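Local coordinates for proteasome protein (PDB 2P90), which is of unknown function but belongs to the PAC2 family, whose relatives include proteasome assembly chaperones, and forms an assembly of three subunits, at residues B[111-117]-B[177-182]; B[120-124]-B[182-187]; B[89-94]-B[105-110]. All blocks are in the same frame, centred on the assembly; numbering follows the deposited sequence.

Contact 1 of 3, residues B[111-117]-B[177-182]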
# COMPACT_ATOMS: atom_id res chain seq x y z
N GLU B 111 -3.83 -7.12 -11.14
CA GLU B 111 -2.41 -6.77 -11.31
C GLU B 111 -1.70 -7.06 -9.98
O GLU B 111 -2.15 -6.57 -8.96
CB GLU B 111 -2.26 -5.27 -11.64
CG GLU B 111 -0.82 -4.78 -11.57
CD GLU B 111 -0.64 -3.30 -11.83
OE1 GLU B 111 -1.38 -2.46 -11.25
OE2 GLU B 111 0.28 -2.98 -12.62
N PRO B 112 -0.61 -7.86 -9.96
CA PRO B 112 0.13 -8.05 -8.66
C PRO B 112 0.58 -6.76 -8.00
O PRO B 112 1.02 -5.84 -8.70
CB PRO B 112 1.37 -8.86 -9.08
CG PRO B 112 0.86 -9.66 -10.29
CD PRO B 112 -0.02 -8.68 -11.05
N ASP B 113 0.49 -6.68 -6.66
CA ASP B 113 1.11 -5.57 -5.92
C ASP B 113 2.64 -5.80 -5.81
O ASP B 113 3.42 -4.85 -5.78
CB ASP B 113 0.55 -5.45 -4.50
CG ASP B 113 -0.91 -5.14 -4.46
OD1 ASP B 113 -1.31 -3.94 -4.61
OD2 ASP B 113 -1.69 -6.08 -4.18
N LEU B 114 3.05 -7.08 -5.77
CA LEU B 114 4.41 -7.46 -5.39
C LEU B 114 5.11 -8.30 -6.46
O LEU B 114 4.47 -8.92 -7.32
CB LEU B 114 4.36 -8.26 -4.06
CG LEU B 114 3.41 -7.78 -2.92
CD1 LEU B 114 3.34 -8.77 -1.80
CD2 LEU B 114 3.76 -6.36 -2.38
N ARG B 115 6.45 -8.33 -6.35
CA ARG B 115 7.28 -9.24 -7.13
C ARG B 115 7.11 -9.13 -8.67
O ARG B 115 7.04 -10.18 -9.36
CB ARG B 115 7.01 -10.69 -6.71
CG ARG B 115 7.37 -11.06 -5.27
CD ARG B 115 8.00 -12.48 -5.28
NE ARG B 115 8.69 -12.63 -4.04
CZ ARG B 115 9.99 -12.63 -3.84
NH1 ARG B 115 10.88 -12.61 -4.81
NH2 ARG B 115 10.38 -12.65 -2.61
N TRP B 116 7.08 -7.91 -9.21
CA TRP B 116 6.95 -7.72 -10.65
C TRP B 116 8.04 -8.45 -11.50
O TRP B 116 7.72 -8.98 -12.56
CB TRP B 116 6.88 -6.24 -11.00
CG TRP B 116 5.55 -5.57 -10.67
CD1 TRP B 116 4.45 -6.11 -10.01
CD2 TRP B 116 5.21 -4.22 -10.96
NE1 TRP B 116 3.45 -5.16 -9.89
CE2 TRP B 116 3.90 -4.00 -10.46
CE3 TRP B 116 5.89 -3.17 -11.58
CZ2 TRP B 116 3.26 -2.76 -10.58
CZ3 TRP B 116 5.25 -1.92 -11.68
CH2 TRP B 116 3.96 -1.74 -11.18
N GLY B 117 9.28 -8.52 -10.99
CA GLY B 117 10.38 -9.27 -11.58
C GLY B 117 10.10 -10.76 -11.69
O GLY B 117 10.12 -11.31 -12.77
N GLY B 177 4.63 3.05 -13.96
CA GLY B 177 4.87 1.68 -14.31
C GLY B 177 3.76 0.73 -13.91
O GLY B 177 2.96 1.03 -13.00
N SER B 178 3.70 -0.39 -14.62
CA SER B 178 2.80 -1.46 -14.25
C SER B 178 3.44 -2.82 -14.49
O SER B 178 4.49 -2.93 -15.11
CB SER B 178 1.48 -1.32 -14.99
OG SER B 178 1.56 -1.84 -16.29
N ALA B 179 2.81 -3.85 -13.94
CA ALA B 179 3.31 -5.18 -14.08
C ALA B 179 3.24 -5.60 -15.53
O ALA B 179 4.16 -6.28 -16.02
CB ALA B 179 2.49 -6.14 -13.22
N SER B 180 2.18 -5.22 -16.23
CA SER B 180 2.09 -5.55 -17.66
C SER B 180 3.14 -4.82 -18.55
O SER B 180 3.62 -5.42 -19.50
CB SER B 180 0.69 -5.33 -18.18
OG SER B 180 0.33 -3.97 -18.05
N LEU B 181 3.45 -3.55 -18.25
CA LEU B 181 4.49 -2.81 -18.97
C LEU B 181 5.87 -3.44 -18.76
O LEU B 181 6.63 -3.62 -19.73
CB LEU B 181 4.50 -1.33 -18.57
CG LEU B 181 3.32 -0.53 -19.14
CD1 LEU B 181 3.10 0.75 -18.39
CD2 LEU B 181 3.51 -0.24 -20.65
N MET B 182 6.17 -3.85 -17.53
CA MET B 182 7.39 -4.60 -17.24
C MET B 182 7.41 -5.88 -18.08
O MET B 182 8.45 -6.26 -18.62
CB MET B 182 7.53 -4.95 -15.73
CG MET B 182 8.89 -5.61 -15.39
SD MET B 182 9.36 -6.00 -13.67
CE MET B 182 9.54 -4.35 -13.03
O HOH W 1 -0.13 -4.30 -15.07

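Contact 2 of 3, residues B[120-124]-B[182-187]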
# COMPACT_ATOMS: atom_id res chain seq x y z
N SER B 120 6.82 -11.23 -14.02
CA SER B 120 7.00 -11.10 -15.45
C SER B 120 7.89 -12.24 -15.98
O SER B 120 7.60 -12.80 -17.03
CB SER B 120 7.56 -9.73 -15.75
OG SER B 120 8.88 -9.71 -15.34
N ASN B 121 8.90 -12.67 -15.22
CA ASN B 121 9.61 -13.90 -15.56
C ASN B 121 8.77 -15.18 -15.58
O ASN B 121 8.96 -15.99 -16.44
CB ASN B 121 10.88 -14.06 -14.73
CG ASN B 121 11.97 -13.08 -15.16
OD1 ASN B 121 12.46 -13.13 -16.28
ND2 ASN B 121 12.35 -12.18 -14.27
N ALA B 122 7.86 -15.36 -14.63
CA ALA B 122 6.99 -16.52 -14.60
C ALA B 122 6.06 -16.51 -15.81
O ALA B 122 5.74 -17.57 -16.41
CB ALA B 122 6.18 -16.55 -13.30
N VAL B 123 5.61 -15.30 -16.18
CA VAL B 123 4.75 -15.18 -17.33
C VAL B 123 5.48 -15.51 -18.65
O VAL B 123 4.92 -16.20 -19.52
CB VAL B 123 3.94 -13.86 -17.39
CG1 VAL B 123 3.15 -13.81 -18.70
CG2 VAL B 123 2.95 -13.82 -16.23
N VAL B 124 6.73 -15.06 -18.78
CA VAL B 124 7.48 -15.46 -19.95
C VAL B 124 7.78 -16.95 -20.01
O VAL B 124 7.72 -17.51 -21.09
CB VAL B 124 8.68 -14.54 -20.37
CG1 VAL B 124 8.48 -13.11 -19.93
CG2 VAL B 124 9.96 -15.08 -19.87
N MET B 182 6.17 -3.85 -17.53
CA MET B 182 7.39 -4.60 -17.24
C MET B 182 7.41 -5.88 -18.08
O MET B 182 8.45 -6.26 -18.62
CB MET B 182 7.53 -4.95 -15.73
CG MET B 182 8.89 -5.61 -15.39
SD MET B 182 9.36 -6.00 -13.67
CE MET B 182 9.54 -4.35 -13.03
N LEU B 183 6.28 -6.57 -18.16
CA LEU B 183 6.23 -7.83 -18.87
C LEU B 183 6.46 -7.59 -20.38
O LEU B 183 7.19 -8.36 -21.04
CB LEU B 183 4.90 -8.53 -18.62
CG LEU B 183 4.47 -9.66 -19.55
CD1 LEU B 183 5.42 -10.86 -19.47
CD2 LEU B 183 2.98 -10.08 -19.29
N GLU B 184 5.87 -6.50 -20.89
CA GLU B 184 6.05 -6.06 -22.27
C GLU B 184 7.52 -5.85 -22.56
O GLU B 184 8.02 -6.43 -23.50
CB GLU B 184 5.30 -4.76 -22.58
CG GLU B 184 3.82 -4.93 -22.71
CD GLU B 184 3.20 -3.74 -23.37
OE1 GLU B 184 3.61 -3.44 -24.53
OE2 GLU B 184 2.31 -3.11 -22.76
N LYS B 185 8.19 -5.04 -21.75
CA LYS B 185 9.61 -4.79 -21.93
C LYS B 185 10.45 -6.07 -21.91
O LYS B 185 11.40 -6.19 -22.67
CB LYS B 185 10.13 -3.77 -20.93
CG LYS B 185 11.28 -2.93 -21.50
CD LYS B 185 11.94 -2.05 -20.47
CE LYS B 185 13.34 -1.63 -20.94
NZ LYS B 185 14.21 -2.80 -21.27
N LEU B 186 10.10 -7.03 -21.06
CA LEU B 186 10.87 -8.28 -21.00
C LEU B 186 10.65 -9.21 -22.23
O LEU B 186 11.56 -9.93 -22.66
CB LEU B 186 10.54 -9.02 -19.70
CG LEU B 186 11.27 -10.32 -19.37
CD1 LEU B 186 12.79 -10.09 -19.14
CD2 LEU B 186 10.64 -10.97 -18.15
N LEU B 187 9.44 -9.18 -22.77
CA LEU B 187 9.10 -9.96 -23.95
C LEU B 187 9.87 -9.38 -25.12
O LEU B 187 10.60 -10.10 -25.78
CB LEU B 187 7.58 -9.99 -24.19
CG LEU B 187 6.78 -10.97 -23.33
CD1 LEU B 187 5.28 -10.68 -23.25
CD2 LEU B 187 7.02 -12.41 -23.77

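Contact 3 of 3, residues B[89-94]-B[105-110]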
# COMPACT_ATOMS: atom_id res chain seq x y z
N LEU B 89 -10.07 -13.78 -5.85
CA LEU B 89 -9.16 -12.88 -6.58
C LEU B 89 -8.17 -13.67 -7.42
O LEU B 89 -6.98 -13.38 -7.42
CB LEU B 89 -8.39 -11.92 -5.64
CG LEU B 89 -8.81 -10.48 -5.31
CD1 LEU B 89 -7.56 -9.62 -5.05
CD2 LEU B 89 -9.66 -9.77 -6.32
N ASN B 90 -8.66 -14.69 -8.12
CA ASN B 90 -7.81 -15.56 -8.94
C ASN B 90 -7.15 -14.80 -10.06
O ASN B 90 -7.81 -14.12 -10.82
CB ASN B 90 -8.58 -16.77 -9.49
CG ASN B 90 -7.71 -17.67 -10.40
OD1 ASN B 90 -6.79 -18.41 -9.94
ND2 ASN B 90 -7.99 -17.61 -11.71
N LEU B 91 -5.83 -14.86 -10.08
CA LEU B 91 -5.02 -14.42 -11.19
C LEU B 91 -4.67 -15.75 -11.86
O LEU B 91 -3.89 -16.53 -11.33
CB LEU B 91 -3.75 -13.69 -10.70
CG LEU B 91 -2.68 -13.21 -11.70
CD1 LEU B 91 -3.24 -12.13 -12.63
CD2 LEU B 91 -1.51 -12.66 -10.98
N GLY B 92 -5.30 -16.03 -12.99
CA GLY B 92 -5.11 -17.31 -13.64
C GLY B 92 -4.84 -17.16 -15.11
O GLY B 92 -5.17 -16.15 -15.71
N LEU B 93 -4.21 -18.20 -15.66
CA LEU B 93 -4.03 -18.37 -17.09
C LEU B 93 -5.04 -19.39 -17.56
O LEU B 93 -5.15 -20.51 -17.00
CB LEU B 93 -2.61 -18.86 -17.38
CG LEU B 93 -2.22 -19.03 -18.85
CD1 LEU B 93 -2.34 -17.70 -19.57
CD2 LEU B 93 -0.80 -19.55 -18.96
N HIS B 94 -5.82 -19.00 -18.57
CA HIS B 94 -6.88 -19.87 -19.12
C HIS B 94 -6.67 -20.15 -20.58
O HIS B 94 -6.10 -19.30 -21.29
CB HIS B 94 -8.26 -19.24 -19.01
CG HIS B 94 -8.69 -18.98 -17.61
ND1 HIS B 94 -8.39 -17.80 -16.95
CD2 HIS B 94 -9.38 -19.74 -16.73
CE1 HIS B 94 -8.88 -17.84 -15.73
NE2 HIS B 94 -9.48 -19.01 -15.57
N LEU B 105 -5.27 -17.80 -25.33
CA LEU B 105 -4.86 -17.75 -23.94
C LEU B 105 -5.20 -16.41 -23.29
O LEU B 105 -5.03 -15.33 -23.88
CB LEU B 105 -3.37 -18.06 -23.84
CG LEU B 105 -3.00 -19.47 -23.50
CD1 LEU B 105 -3.80 -20.54 -24.20
CD2 LEU B 105 -1.48 -19.69 -23.67
N MET B 106 -5.66 -16.50 -22.06
CA MET B 106 -5.94 -15.31 -21.30
C MET B 106 -5.31 -15.37 -19.88
O MET B 106 -5.46 -16.33 -19.12
CB MET B 106 -7.46 -15.09 -21.26
CG MET B 106 -7.86 -13.84 -20.50
SD MET B 106 -9.50 -13.21 -20.91
CE MET B 106 -8.96 -11.72 -21.63
N LEU B 107 -4.55 -14.32 -19.57
CA LEU B 107 -4.07 -14.09 -18.23
C LEU B 107 -4.87 -12.92 -17.67
O LEU B 107 -4.76 -11.78 -18.12
CB LEU B 107 -2.57 -13.79 -18.20
CG LEU B 107 -1.99 -13.45 -16.82
CD1 LEU B 107 -2.01 -14.69 -15.92
CD2 LEU B 107 -0.58 -12.89 -16.99
N SER B 108 -5.71 -13.23 -16.69
CA SER B 108 -6.54 -12.20 -16.14
C SER B 108 -6.67 -12.36 -14.64
O SER B 108 -6.49 -13.42 -14.10
CB SER B 108 -7.89 -12.21 -16.84
OG SER B 108 -8.62 -13.38 -16.52
N GLY B 109 -7.03 -11.27 -13.99
CA GLY B 109 -7.20 -11.24 -12.54
C GLY B 109 -6.50 -9.97 -12.09
O GLY B 109 -6.22 -9.13 -12.93
N PRO B 110 -6.22 -9.82 -10.77
CA PRO B 110 -5.61 -8.57 -10.28
C PRO B 110 -4.16 -8.35 -10.74
O PRO B 110 -3.36 -9.32 -10.72
CB PRO B 110 -5.60 -8.79 -8.77
CG PRO B 110 -5.58 -10.30 -8.61
CD PRO B 110 -6.50 -10.76 -9.66
O HOH W 2 -8.60 -15.54 -13.50

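Contact 1 of 3, residues B[111-117]-B[177-182]
Glu111 OE2 is gripped by three groups: the backbone N of Ala179 at 3.0 Å, a water that donates to OE2 over 2.8 Å, and Arg73 of a second subunit in a salt bridge. The bond from Ala179 N is nearly straight (166°) and falls on the anti lone pair of OE2, away from OE1. A carboxylate here, held by an amide at the start of helix 179-189, would probably gain from the positive end of the helix dipole. The same water accepts from Ser180 N at 2.7 Å, bridging the carboxylate to the helix's first turn. This is the helix N-terminus of an alpha/beta fold, with Ser178 in the N-cap position, packed against the start of helix 116-129. Trp116 lies flat beneath it: Ala179 CB sits 3.6 Å from the centroid of the five-membered ring, a CH-pi contact only 12° off the normal. The outer ring passes under the Ser178 backbone, with Trp116 CH2 3.3 Å from Ser178 CA. Trp116 NE1 fixes the indole's rotation by donating to Pro112 O at 2.8 Å. An extended chain (chi1 -174°) carries Met182 SD to 3.7 Å from Trp116 CB, and chi3 turns CE toward it.

Contact 2 of 3, residues B[120-124]-B[182-187]
Leu186 and Val124 meet where helices 116-129 and 179-189 pack side by side on the large mixed sheet of this alpha/beta fold. The short segments cross at -51°, with axes 9.5 Å apart at closest approach, and mostly apolar side chains line the interface, with Ser120 and Asn121 among them. Leu186 can be followed outward. Its CB points toward the other helix, and CG, the branch point, lies opposite the backbone N (chi1 -177°), 4.0 Å from Val124 CG1. There the side chain divides. Leu186 CD1 comes only as near as 4.2 Å to Asn121 OD1, whereas CD2 reaches into the angle between three residues: Val124 CG1 at 3.5 Å, Asn121 OD1 at 3.4 Å, and Ser120 OG. Leu186 crosses both Val124 and Asn121 at about a right angle.

The hydroxyl that CD2 touches is not left without a polar partner, because Ser120 OG is hydrogen-bonded to Trp116 O one turn back in its own helix. That bond keeps the oxygen on its own backbone while the CB faces the neighbouring helix. Here the backbones come close, Ser120 and Leu183 having CA atoms 4.8 Å apart, a proximity that the small serine side chain permits.

Leu183 occupies the inner side, toward the sheet. Both methyls of Leu183 come to 3.8 Å from Val123 CG1, which faces the fork between them, and Val123 in turn packs on Phe61 of strand 54-61. Val124 slides past Leu183 in the opposite direction, with its CG1 against Leu183 CD1. Farther along, Leu187, which also packs on Val194 of strand 194-202, brings its CD2 to 4.2 Å from the same Val124 CG1.

Contact 3 of 3, residues B[89-94]-B[105-110]
Leu105 meets its partner through the backbone: its CA lies 3.3 Å from His94 O, a CA-H...O contact. Met106 follows in a hydrogen-bonded antiparallel pair with His94, Met106 N to His94 O at 2.9 Å and His94 N to Met106 O at 2.7 Å. Leu107 faces Leu93 in a non-hydrogen-bonded pair with CA atoms 4.4 Å apart; with CG opposite the backbone N (chi1 -177°), Leu93 brings CD1 to 4.1 Å from Leu107 CB. Ser108 then closes a second hydrogen-bonded pair, with Gly92, each N to the other's O at 3.1 Å. A water also donates to Ser108 O. This ladder is a beta hairpin formed by strands 92-97 and 103-108. At Gly109 the chain turns a corner, with a positive phi (135°) suited to glycine, and its CA approaches Asn90 O. Pro110 fits its ring against the backbone of Leu89, CD lying 3.5 Å from Leu89 O, while Leu91 CD1 touches the proline O. Leu93 and Leu107 face helix 116-129, packing on Leu126 and on Phe119 and Val123 respectively; strand 54-61 flanks the hairpin beyond Leu93, and strand 27-33 lies along Leu105.

Contacts 1 and 2 hold the same pair of helices, 116-129 and 179-189, at successive levels and share Met182; contact 3 lies in the sheet beneath. All three are largely buried, yet they differ in what surrounds them. Contact 1, at the helix starts, faces a second subunit and mixes charge, water and an aromatic face. Contact 2, a turn or so further along, relies on methyl packing and touches that subunit only at its margin. Contact 3 is built on backbone hydrogen bonds and meets no other chain. It touches both helical contacts: Leu91 packs on Pro112, and Leu107 CD2 lies 3.7 Å from Val123 CG2.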